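Local coordinates for putative integron gene cassette protein (Uncultured bacterium, PDB 3FUY) that is of unknown function but folds as an alpha/beta protein built on a mixed sheet and assembles with further copies of itself, at residues B[34-39]-B[43-48]; B[62-67]-B[95-100]. All blocks are in the same frame, centred on the assembly; numbering follows the deposited sequence.

Contact 1. Residues B[34-39]-B[43-48]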
loop_
_atom_site.group_PDB
_atom_site.type_symbol
_atom_site.label_atom_id
_atom_site.label_comp_id
_atom_site.label_asym_id
_atom_site.label_seq_id
_atom_site.Cartn_x
_atom_site.Cartn_y
_atom_site.Cartn_z
ATOM N N LEU B 34 0.278 -10.380 0.042
ATOM C CA LEU B 34 1.225 -9.680 0.917
ATOM C C LEU B 34 0.595 -8.373 1.425
ATOM O O LEU B 34 0.253 -7.481 0.640
ATOM C CB LEU B 34 2.546 -9.401 0.200
ATOM C CG LEU B 34 3.625 -8.641 0.977
ATOM C CD1 LEU B 34 4.191 -9.495 2.081
ATOM C CD2 LEU B 34 4.745 -8.141 0.047
ATOM N N VAL B 35 0.444 -8.277 2.738
ATOM C CA VAL B 35 -0.329 -7.194 3.348
ATOM C C VAL B 35 0.450 -6.542 4.482
ATOM O O VAL B 35 1.024 -7.224 5.323
ATOM C CB VAL B 35 -1.682 -7.720 3.878
ATOM C CG1 VAL B 35 -2.394 -6.658 4.726
ATOM C CG2 VAL B 35 -2.569 -8.187 2.712
ATOM N N THR B 36 0.483 -5.217 4.502
ATOM C CA THR B 36 1.078 -4.526 5.636
ATOM C C THR B 36 -0.026 -4.064 6.584
ATOM O O THR B 36 -1.055 -3.527 6.163
ATOM C CB THR B 36 1.936 -3.318 5.206
ATOM O OG1 THR B 36 1.113 -2.360 4.530
ATOM C CG2 THR B 36 3.055 -3.758 4.274
ATOM N N ILE B 37 0.195 -4.274 7.873
ATOM C CA ILE B 37 -0.792 -3.895 8.879
ATOM C C ILE B 37 -0.119 -3.053 9.953
ATOM O O ILE B 37 0.730 -3.528 10.707
ATOM C CB ILE B 37 -1.451 -5.135 9.503
ATOM C CG1 ILE B 37 -2.131 -5.965 8.429
ATOM C CG2 ILE B 37 -2.492 -4.735 10.538
ATOM C CD1 ILE B 37 -2.622 -7.351 8.972
ATOM N N ARG B 38 -0.477 -1.781 9.986
ATOM C CA ARG B 38 0.092 -0.851 10.937
ATOM C C ARG B 38 -1.000 -0.554 11.961
ATOM O O ARG B 38 -2.034 0.001 11.599
ATOM C CB ARG B 38 0.457 0.446 10.191
ATOM C CG ARG B 38 0.750 1.627 11.091
ATOM C CD ARG B 38 1.934 1.347 11.942
ATOM N NE ARG B 38 2.519 2.540 12.565
ATOM C CZ ARG B 38 3.065 2.529 13.776
ATOM N NH1 ARG B 38 3.020 1.413 14.508
ATOM N NH2 ARG B 38 3.642 3.621 14.265
ATOM N N ASP B 39 -0.770 -0.908 13.223
ATOM C CA ASP B 39 -1.717 -0.613 14.313
ATOM C C ASP B 39 -1.216 0.616 15.067
ATOM O O ASP B 39 -0.292 0.523 15.867
ATOM C CB ASP B 39 -1.828 -1.816 15.285
ATOM C CG ASP B 39 -2.861 -1.586 16.413
ATOM O OD1 ASP B 39 -3.155 -0.420 16.770
ATOM O OD2 ASP B 39 -3.384 -2.582 16.957
ATOM N N GLY B 43 0.759 0.760 18.651
ATOM C CA GLY B 43 2.140 0.974 18.252
ATOM C C GLY B 43 2.781 -0.323 17.766
ATOM O O GLY B 43 3.844 -0.706 18.230
ATOM N N GLN B 44 2.118 -1.011 16.840
ATOM C CA GLN B 44 2.685 -2.236 16.284
ATOM C C GLN B 44 2.660 -2.217 14.771
ATOM O O GLN B 44 1.856 -1.502 14.160
ATOM C CB GLN B 44 1.895 -3.450 16.769
ATOM C CG GLN B 44 2.082 -3.799 18.218
ATOM C CD GLN B 44 1.192 -4.978 18.602
ATOM O OE1 GLN B 44 -0.020 -4.823 18.703
ATOM N NE2 GLN B 44 1.790 -6.168 18.782
ATOM N N PHE B 45 3.504 -3.051 14.171
ATOM C CA PHE B 45 3.517 -3.239 12.724
ATOM C C PHE B 45 3.707 -4.716 12.415
ATOM O O PHE B 45 4.567 -5.361 13.000
ATOM C CB PHE B 45 4.648 -2.423 12.088
ATOM C CG PHE B 45 4.610 -2.397 10.592
ATOM C CD1 PHE B 45 4.024 -1.327 9.924
ATOM C CD2 PHE B 45 5.169 -3.425 9.842
ATOM C CE1 PHE B 45 3.987 -1.289 8.531
ATOM C CE2 PHE B 45 5.124 -3.402 8.446
ATOM C CZ PHE B 45 4.545 -2.323 7.792
ATOM N N ALA B 46 2.894 -5.262 11.517
ATOM C CA ALA B 46 3.107 -6.640 11.086
ATOM C C ALA B 46 2.947 -6.782 9.593
ATOM O O ALA B 46 2.155 -6.074 8.963
ATOM C CB ALA B 46 2.148 -7.589 11.811
ATOM N N VAL B 47 3.693 -7.719 9.030
ATOM C CA VAL B 47 3.461 -8.146 7.670
ATOM C C VAL B 47 2.618 -9.419 7.661
ATOM O O VAL B 47 2.930 -10.393 8.338
ATOM C CB VAL B 47 4.780 -8.393 6.915
ATOM C CG1 VAL B 47 4.492 -8.820 5.484
ATOM C CG2 VAL B 47 5.660 -7.124 6.932
ATOM N N LEU B 48 1.558 -9.409 6.867
ATOM C CA LEU B 48 0.781 -10.608 6.632
ATOM C C LEU B 48 1.144 -11.229 5.274
ATOM O O LEU B 48 1.115 -10.560 4.232
ATOM C CB LEU B 48 -0.705 -10.297 6.696
ATOM C CG LEU B 48 -1.633 -11.443 6.299
ATOM C CD1 LEU B 48 -1.450 -12.635 7.254
ATOM C CD2 LEU B 48 -3.064 -10.943 6.310
#
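V35 and L48 exchange two backbone hydrogen bonds, V35 N to L48 O (2.8 Å) and L48 N to V35 O (2.7 Å). I37 with A46 and D39 with Q44 repeat the pattern; T36-V47 and R38-F45 form the non-hydrogen-bonded pairs. On one face, CB of V35 lies 3.9 Å from CB of L48, and I37 CD1 4.2 Å from that CB; I37, A46 and L48, all apolar, pack against helix 59-79, V35 against strand 25-29. On the other, F45 sets its ring edge against R38 CD (3.9 Å), and I37 O lies over one ring face. R38 NH1 bonds Q44 O (3.2 Å) from above the carbonyl plane, not on a lone pair, the oxygen lying in the guanidinium plane. With CG anti to the backbone N (chi1 166°), a bend at chi2 returns the guanidinium to the neighbouring strand. D39 N reaches Q44 O from the opposite face, and R38 NH2 binds A57 O of the second subunit. A leucine in place of R38 would probably cost Q44 O a donor and that A57 carbonyl its mate. G43, whose positive phi is easily reached without a side chain, and Q44 both face D39, the G1 bulge of a beta hairpin.

Contact 2. Residues B[62-67]-B[95-100]; sequences IDLCLD and RCVDID
V97 meets two neighbouring helix residues with its two methyl branches. Its CG2 lies 3.6 Å from SG of C65, and its CG1 lies 3.9 Å from CD2 of L64. The same CD2 also reaches I99, where it stands tip to tip with CD1 at 4.2 Å, whereas L64 and V97 cross at a slant. All four residues are buried and the contact is purely apolar, which suits aliphatic side chains and a small thiol.

The torsions explain the aim. In L64, CG lies anti to the backbone N (chi1 -176°), extending the chain out from the helix to the strand. V97 is beta-branched, a shape at home in a strand, and its two methyls can serve two partners at once. V97 and I99 are two apart, so strand alternation turns both toward the helix, while D98 between them points to the other side of the strand, where its OD1 bonds G51 N.

Further out, L64 also packs on A107 and Y105, C65 on I37, and I99 on L48. V97 is held in place by backbone bonds to V47 and R49 of the adjacent strand.

The axes of the short segments pass 9.2 Å apart at 137°, so helix 59-79 runs obliquely over the sheet. It rests here on strand 91-100, with strands 34-39 and 44-49 on one side of that strand and strand 106-116 on the other.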
loop_
_atom_site.group_PDB
_atom_site.type_symbol
_atom_site.label_atom_id
_atom_site.label_comp_id
_atom_site.label_asym_id
_atom_site.label_seq_id
_atom_site.Cartn_x
_atom_site.Cartn_y
_atom_site.Cartn_z
ATOM N N ILE B 62 -6.752 -11.472 7.888
ATOM C CA ILE B 62 -6.329 -10.240 8.540
ATOM C C ILE B 62 -6.742 -10.239 10.010
ATOM O O ILE B 62 -5.966 -9.842 10.865
ATOM C CB ILE B 62 -6.865 -8.994 7.793
ATOM C CG1 ILE B 62 -6.113 -8.841 6.465
ATOM C CG2 ILE B 62 -6.698 -7.732 8.642
ATOM C CD1 ILE B 62 -6.848 -7.954 5.445
ATOM N N ASP B 63 -7.955 -10.707 10.308
ATOM C CA ASP B 63 -8.404 -10.803 11.692
ATOM C C ASP B 63 -7.506 -11.755 12.505
ATOM O O ASP B 63 -7.196 -11.492 13.666
ATOM C CB ASP B 63 -9.860 -11.270 11.762
ATOM C CG ASP B 63 -10.474 -11.027 13.129
ATOM O OD1 ASP B 63 -10.526 -9.858 13.547
ATOM O OD2 ASP B 63 -10.880 -12.002 13.796
ATOM N N LEU B 64 -7.091 -12.855 11.877
ATOM C CA LEU B 64 -6.154 -13.801 12.488
ATOM C C LEU B 64 -4.866 -13.065 12.816
ATOM O O LEU B 64 -4.352 -13.130 13.935
ATOM C CB LEU B 64 -5.867 -14.965 11.529
ATOM C CG LEU B 64 -4.975 -16.092 12.070
ATOM C CD1 LEU B 64 -5.279 -17.362 11.309
ATOM C CD2 LEU B 64 -3.508 -15.756 11.935
ATOM N N CYS B 65 -4.360 -12.326 11.838
ATOM C CA CYS B 65 -3.150 -11.552 12.070
ATOM C C CYS B 65 -3.326 -10.572 13.242
ATOM O O CYS B 65 -2.463 -10.480 14.120
ATOM C CB CYS B 65 -2.702 -10.840 10.788
ATOM S SG CYS B 65 -1.091 -10.066 10.937
ATOM N N LEU B 66 -4.453 -9.863 13.278
ATOM C CA LEU B 66 -4.713 -8.961 14.401
ATOM C C LEU B 66 -4.734 -9.702 15.747
ATOM O O LEU B 66 -4.237 -9.189 16.751
ATOM C CB LEU B 66 -6.015 -8.178 14.194
ATOM C CG LEU B 66 -5.976 -7.152 13.047
ATOM C CD1 LEU B 66 -7.355 -6.541 12.803
ATOM C CD2 LEU B 66 -4.950 -6.072 13.331
ATOM N N ASP B 67 -5.309 -10.902 15.778
ATOM C CA ASP B 67 -5.328 -11.665 17.022
ATOM C C ASP B 67 -3.922 -12.067 17.482
ATOM O O ASP B 67 -3.619 -12.006 18.677
ATOM C CB ASP B 67 -6.239 -12.892 16.913
ATOM C CG ASP B 67 -7.718 -12.548 17.104
ATOM O OD1 ASP B 67 -8.036 -11.400 17.473
ATOM O OD2 ASP B 67 -8.568 -13.442 16.890
ATOM N N ARG B 95 6.642 -9.554 13.916
ATOM C CA ARG B 95 7.146 -9.055 12.637
ATOM C C ARG B 95 6.244 -9.464 11.495
ATOM O O ARG B 95 5.874 -8.647 10.644
ATOM C CB ARG B 95 8.568 -9.566 12.370
ATOM C CG ARG B 95 9.583 -9.130 13.392
ATOM C CD ARG B 95 9.638 -7.604 13.551
ATOM N NE ARG B 95 10.639 -7.258 14.553
ATOM C CZ ARG B 95 10.595 -6.195 15.347
ATOM N NH1 ARG B 95 9.583 -5.322 15.277
ATOM N NH2 ARG B 95 11.570 -6.013 16.223
ATOM N N CYS B 96 5.884 -10.743 11.474
ATOM C CA CYS B 96 5.172 -11.288 10.330
ATOM C C CYS B 96 4.284 -12.440 10.773
ATOM O O CYS B 96 4.634 -13.206 11.673
ATOM C CB CYS B 96 6.177 -11.769 9.264
ATOM S SG CYS B 96 5.449 -12.666 7.863
ATOM N N VAL B 97 3.125 -12.546 10.147
ATOM C CA VAL B 97 2.301 -13.735 10.285
ATOM C C VAL B 97 2.220 -14.324 8.894
ATOM O O VAL B 97 1.673 -13.706 7.974
ATOM C CB VAL B 97 0.876 -13.405 10.781
ATOM C CG1 VAL B 97 -0.001 -14.660 10.752
ATOM C CG2 VAL B 97 0.930 -12.802 12.165
ATOM N N ASP B 98 2.809 -15.499 8.732
ATOM C CA ASP B 98 2.761 -16.218 7.472
ATOM C C ASP B 98 1.734 -17.344 7.561
ATOM O O ASP B 98 1.898 -18.306 8.329
ATOM C CB ASP B 98 4.151 -16.754 7.118
ATOM C CG ASP B 98 4.215 -17.336 5.720
ATOM O OD1 ASP B 98 3.153 -17.656 5.163
ATOM O OD2 ASP B 98 5.332 -17.467 5.175
ATOM N N ILE B 99 0.670 -17.216 6.777
ATOM C CA ILE B 99 -0.410 -18.182 6.806
ATOM C C ILE B 99 -0.238 -19.260 5.732
ATOM O O ILE B 99 0.011 -18.952 4.575
ATOM C CB ILE B 99 -1.780 -17.500 6.614
ATOM C CG1 ILE B 99 -2.085 -16.579 7.803
ATOM C CG2 ILE B 99 -2.889 -18.552 6.429
ATOM C CD1 ILE B 99 -3.459 -15.997 7.763
ATOM N N ASP B 100 -0.376 -20.521 6.143
ATOM C CA ASP B 100 -0.445 -21.664 5.234
ATOM C C ASP B 100 -1.873 -22.169 5.208
ATOM O O ASP B 100 -2.320 -22.840 6.142
ATOM C CB ASP B 100 0.479 -22.778 5.740
ATOM C CG ASP B 100 0.312 -24.098 4.981
ATOM O OD1 ASP B 100 -0.608 -24.253 4.147
ATOM O OD2 ASP B 100 1.125 -25.003 5.244
#

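Overall arrangement
From the N terminus, strand 25-29 leads into strand 34-39, and contact 1 then closes the short hairpin loop to strand 44-49. The chain next enters helix 59-79, crosses one face of the sheet and returns as strand 91-100, where contact 2 closes a loop with 27 residues between its segments. The contacts follow in series, neither nested nor crossed, with centres about 9 Å apart. They meet along the parallel pair of strands 44-49 and 91-100, where V47 N lies 2.9 Å from R95 O, a probable hydrogen bond. The helix joining this parallel pair makes a beta-alpha-beta connection, so contact 1 pairs the two hairpin strands next to strand 25-29 and contact 2 fastens the connecting helix onto the sheet.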